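Cytochrome P450 268A2 Cyp268A2 (Mycobacterium marinum, PDB 6BLD) is a haem-binding protein of the cytochrome P450 family that also holds (3E,5E)-6,10-dimethylundeca-3,5,9-trien-2-one in a pocket. Local coordinates at residues F290-L301 with R379-L390. Residues are numbered along the deposited sequence; the frame is centred on the assembly and turned at random.
Sequences FDTRIGTAVEEL and RAQLRAIFGELL
R379 reaches across to E299 with a side chain extended from CB to NE (chi3 171°). CG lies against V298, 4.1 Å from its CG1, and CD passes E299 OE2 at 3.3 Å. NE then donates to OE2 of E299 at 2.6 Å, while R379 NH2 reaches E299 OE1 at 3.2 Å. This is a side-on, two-nitrogen salt bridge. Both oxygens lie near the guanidinium plane, but the nitrogens stand above the carboxylate plane, and the two planes are 53° apart. E299 OE1 has a second partner in H361.

Segments 290-301 and 379-390, parts of the K and L helices of the P450 fold, run at 112° to each other. E300, next to E299, belongs to the K-helix ExxR motif and pairs with R303 and R356.

Further along, CG of R383 touches both V298 CG2 and I294 CG1, each at 3.7 Å, and the guanidinium of R383 makes a salt bridge to E130. L301 CD1 makes a CH-pi contact over one face of the F386 ring, 4.1 Å from its centroid. At the far end the CZ end of the F290 ring meets the L-helix backbone where G387 has no side chain, CZ 3.5 Å from G387 CA, with R383 O at the ring edge.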
# COMPACT_ATOMS: atom_id res chain seq x y z
N PHE A 290 -9.54 13.52 -21.49
CA PHE A 290 -9.47 12.94 -20.15
C PHE A 290 -10.24 11.63 -20.06
O PHE A 290 -9.70 10.61 -19.60
CB PHE A 290 -10.00 13.94 -19.12
CG PHE A 290 -9.88 13.47 -17.70
CD1 PHE A 290 -8.73 13.73 -16.97
CD2 PHE A 290 -10.91 12.78 -17.09
CE1 PHE A 290 -8.61 13.30 -15.66
CE2 PHE A 290 -10.80 12.35 -15.78
CZ PHE A 290 -9.65 12.61 -15.06
N ASP A 291 -11.50 11.63 -20.49
CA ASP A 291 -12.35 10.45 -20.28
C ASP A 291 -11.84 9.24 -21.04
O ASP A 291 -12.05 8.10 -20.60
CB ASP A 291 -13.79 10.77 -20.68
CG ASP A 291 -14.44 11.77 -19.74
OD1 ASP A 291 -14.69 11.42 -18.57
OD2 ASP A 291 -14.71 12.92 -20.17
N THR A 292 -11.15 9.45 -22.16
CA THR A 292 -10.59 8.35 -22.93
C THR A 292 -9.22 7.91 -22.43
O THR A 292 -8.84 6.76 -22.65
CB THR A 292 -10.49 8.74 -24.41
OG1 THR A 292 -11.68 9.43 -24.81
CG2 THR A 292 -10.32 7.51 -25.29
N ARG A 293 -8.49 8.79 -21.75
CA ARG A 293 -7.11 8.52 -21.38
C ARG A 293 -6.87 8.37 -19.88
O ARG A 293 -5.76 8.02 -19.49
CB ARG A 293 -6.19 9.62 -21.93
CG ARG A 293 -6.23 9.74 -23.45
CD ARG A 293 -5.61 11.04 -23.93
NE ARG A 293 -5.45 11.05 -25.38
CZ ARG A 293 -4.91 12.04 -26.07
NH1 ARG A 293 -4.46 13.12 -25.44
NH2 ARG A 293 -4.81 11.96 -27.39
N ILE A 294 -7.88 8.62 -19.05
CA ILE A 294 -7.67 8.54 -17.60
C ILE A 294 -7.42 7.10 -17.17
O ILE A 294 -6.75 6.86 -16.16
CB ILE A 294 -8.86 9.17 -16.85
CG1 ILE A 294 -8.56 9.27 -15.35
CG2 ILE A 294 -10.14 8.38 -17.10
CD1 ILE A 294 -7.25 9.97 -15.04
N GLY A 295 -7.93 6.12 -17.92
CA GLY A 295 -7.74 4.73 -17.57
C GLY A 295 -6.29 4.30 -17.53
O GLY A 295 -5.81 3.82 -16.50
N THR A 296 -5.57 4.48 -18.64
CA THR A 296 -4.16 4.13 -18.66
C THR A 296 -3.32 5.12 -17.86
O THR A 296 -2.24 4.76 -17.37
CB THR A 296 -3.65 4.06 -20.10
OG1 THR A 296 -3.56 5.38 -20.65
CG2 THR A 296 -4.59 3.22 -20.96
N ALA A 297 -3.79 6.37 -17.73
CA ALA A 297 -3.06 7.34 -16.92
C ALA A 297 -3.05 6.94 -15.45
O ALA A 297 -2.02 7.07 -14.78
CB ALA A 297 -3.67 8.73 -17.10
N VAL A 298 -4.18 6.46 -14.94
CA VAL A 298 -4.24 6.01 -13.55
C VAL A 298 -3.32 4.82 -13.34
O VAL A 298 -2.62 4.73 -12.32
CB VAL A 298 -5.70 5.69 -13.17
CG1 VAL A 298 -5.75 4.78 -11.94
CG2 VAL A 298 -6.48 6.97 -12.93
N GLU A 299 -3.28 3.89 -14.30
CA GLU A 299 -2.44 2.70 -14.15
C GLU A 299 -0.96 3.08 -14.11
O GLU A 299 -0.18 2.45 -13.38
CB GLU A 299 -2.71 1.72 -15.29
CG GLU A 299 -4.03 0.98 -15.17
CD GLU A 299 -4.32 0.54 -13.74
OE1 GLU A 299 -3.59 -0.31 -13.21
OE2 GLU A 299 -5.29 1.07 -13.16
N GLU A 300 -0.56 4.09 -14.88
CA GLU A 300 0.83 4.52 -14.85
C GLU A 300 1.14 5.33 -13.60
O GLU A 300 2.25 5.24 -13.06
CB GLU A 300 1.16 5.32 -16.11
CG GLU A 300 2.56 5.92 -16.11
CD GLU A 300 3.62 4.97 -16.64
OE1 GLU A 300 4.76 5.42 -16.88
OE2 GLU A 300 3.31 3.77 -16.81
N LEU A 301 0.18 6.10 -13.09
CA LEU A 301 0.39 6.82 -11.84
C LEU A 301 0.59 5.84 -10.68
O LEU A 301 1.36 6.12 -9.75
CB LEU A 301 -0.80 7.74 -11.55
CG LEU A 301 -0.88 9.00 -12.41
CD1 LEU A 301 -2.12 9.81 -12.05
CD2 LEU A 301 0.37 9.85 -12.25
N ARG A 379 -8.78 2.92 -8.01
CA ARG A 379 -8.81 3.53 -9.34
C ARG A 379 -9.92 4.57 -9.43
O ARG A 379 -9.73 5.63 -10.04
CB ARG A 379 -8.99 2.45 -10.41
CG ARG A 379 -7.81 1.50 -10.53
CD ARG A 379 -8.10 0.38 -11.51
NE ARG A 379 -6.91 -0.41 -11.79
CZ ARG A 379 -6.82 -1.72 -11.63
NH1 ARG A 379 -7.87 -2.41 -11.19
NH2 ARG A 379 -5.69 -2.36 -11.90
N ALA A 380 -11.08 4.29 -8.84
CA ALA A 380 -12.17 5.26 -8.86
C ALA A 380 -11.79 6.53 -8.10
O ALA A 380 -12.17 7.64 -8.49
CB ALA A 380 -13.43 4.64 -8.27
N GLN A 381 -11.02 6.39 -7.01
CA GLN A 381 -10.60 7.56 -6.25
C GLN A 381 -9.60 8.40 -7.04
O GLN A 381 -9.68 9.64 -7.03
CB GLN A 381 -10.00 7.13 -4.91
CG GLN A 381 -11.01 6.52 -3.95
CD GLN A 381 -10.42 6.28 -2.58
OE1 GLN A 381 -9.82 7.18 -1.98
NE2 GLN A 381 -10.58 5.07 -2.07
N LEU A 382 -8.66 7.75 -7.72
CA LEU A 382 -7.64 8.48 -8.47
C LEU A 382 -8.23 9.17 -9.69
O LEU A 382 -7.83 10.29 -10.03
CB LEU A 382 -6.51 7.55 -8.89
CG LEU A 382 -5.90 6.71 -7.76
CD1 LEU A 382 -5.06 5.57 -8.31
CD2 LEU A 382 -5.10 7.59 -6.81
N ARG A 383 -9.18 8.52 -10.37
CA ARG A 383 -9.87 9.17 -11.48
C ARG A 383 -10.63 10.41 -11.01
O ARG A 383 -10.64 11.44 -11.70
CB ARG A 383 -10.82 8.18 -12.16
CG ARG A 383 -10.13 7.05 -12.90
CD ARG A 383 -11.12 6.30 -13.80
NE ARG A 383 -12.35 5.95 -13.09
CZ ARG A 383 -12.57 4.77 -12.53
NH1 ARG A 383 -11.65 3.82 -12.59
NH2 ARG A 383 -13.72 4.54 -11.90
N ALA A 384 -11.26 10.33 -9.84
CA ALA A 384 -12.09 11.42 -9.37
C ALA A 384 -11.26 12.60 -8.86
O ALA A 384 -11.57 13.75 -9.16
CB ALA A 384 -13.04 10.93 -8.27
N ILE A 385 -10.21 12.32 -8.08
CA ILE A 385 -9.45 13.41 -7.46
C ILE A 385 -8.61 14.14 -8.50
O ILE A 385 -8.45 15.37 -8.44
CB ILE A 385 -8.60 12.88 -6.30
CG1 ILE A 385 -8.05 14.04 -5.46
CG2 ILE A 385 -7.47 11.99 -6.79
CD1 ILE A 385 -9.13 14.83 -4.75
N PHE A 386 -8.07 13.42 -9.48
CA PHE A 386 -7.25 14.07 -10.50
C PHE A 386 -8.10 14.76 -11.55
O PHE A 386 -7.65 15.73 -12.17
CB PHE A 386 -6.31 13.06 -11.15
CG PHE A 386 -5.09 12.76 -10.32
CD1 PHE A 386 -4.09 13.70 -10.17
CD2 PHE A 386 -4.96 11.54 -9.67
CE1 PHE A 386 -2.97 13.43 -9.40
CE2 PHE A 386 -3.84 11.27 -8.90
CZ PHE A 386 -2.85 12.21 -8.77
N GLY A 387 -9.33 14.29 -11.76
CA GLY A 387 -10.24 15.02 -12.63
C GLY A 387 -10.72 16.32 -12.00
O GLY A 387 -10.88 17.33 -12.69
N GLU A 388 -10.94 16.31 -10.68
CA GLU A 388 -11.37 17.52 -10.00
C GLU A 388 -10.23 18.52 -9.85
O GLU A 388 -10.46 19.73 -9.90
CB GLU A 388 -11.95 17.18 -8.63
CG GLU A 388 -13.34 16.59 -8.68
CD GLU A 388 -14.27 17.39 -9.58
OE1 GLU A 388 -14.23 18.63 -9.53
OE2 GLU A 388 -15.04 16.76 -10.35
N LEU A 389 -9.00 18.03 -9.66
CA LEU A 389 -7.85 18.93 -9.62
C LEU A 389 -7.66 19.63 -10.96
O LEU A 389 -7.18 20.77 -11.00
CB LEU A 389 -6.59 18.17 -9.23
CG LEU A 389 -6.46 17.77 -7.76
CD1 LEU A 389 -5.36 16.73 -7.58
CD2 LEU A 389 -6.21 18.98 -6.88
N LEU A 390 -8.04 18.98 -12.06
CA LEU A 390 -7.96 19.62 -13.37
C LEU A 390 -9.19 20.47 -13.66
O LEU A 390 -9.10 21.43 -14.44
CB LEU A 390 -7.78 18.56 -14.46
CG LEU A 390 -6.46 17.78 -14.43
CD1 LEU A 390 -6.25 17.03 -15.74
CD2 LEU A 390 -5.30 18.71 -14.14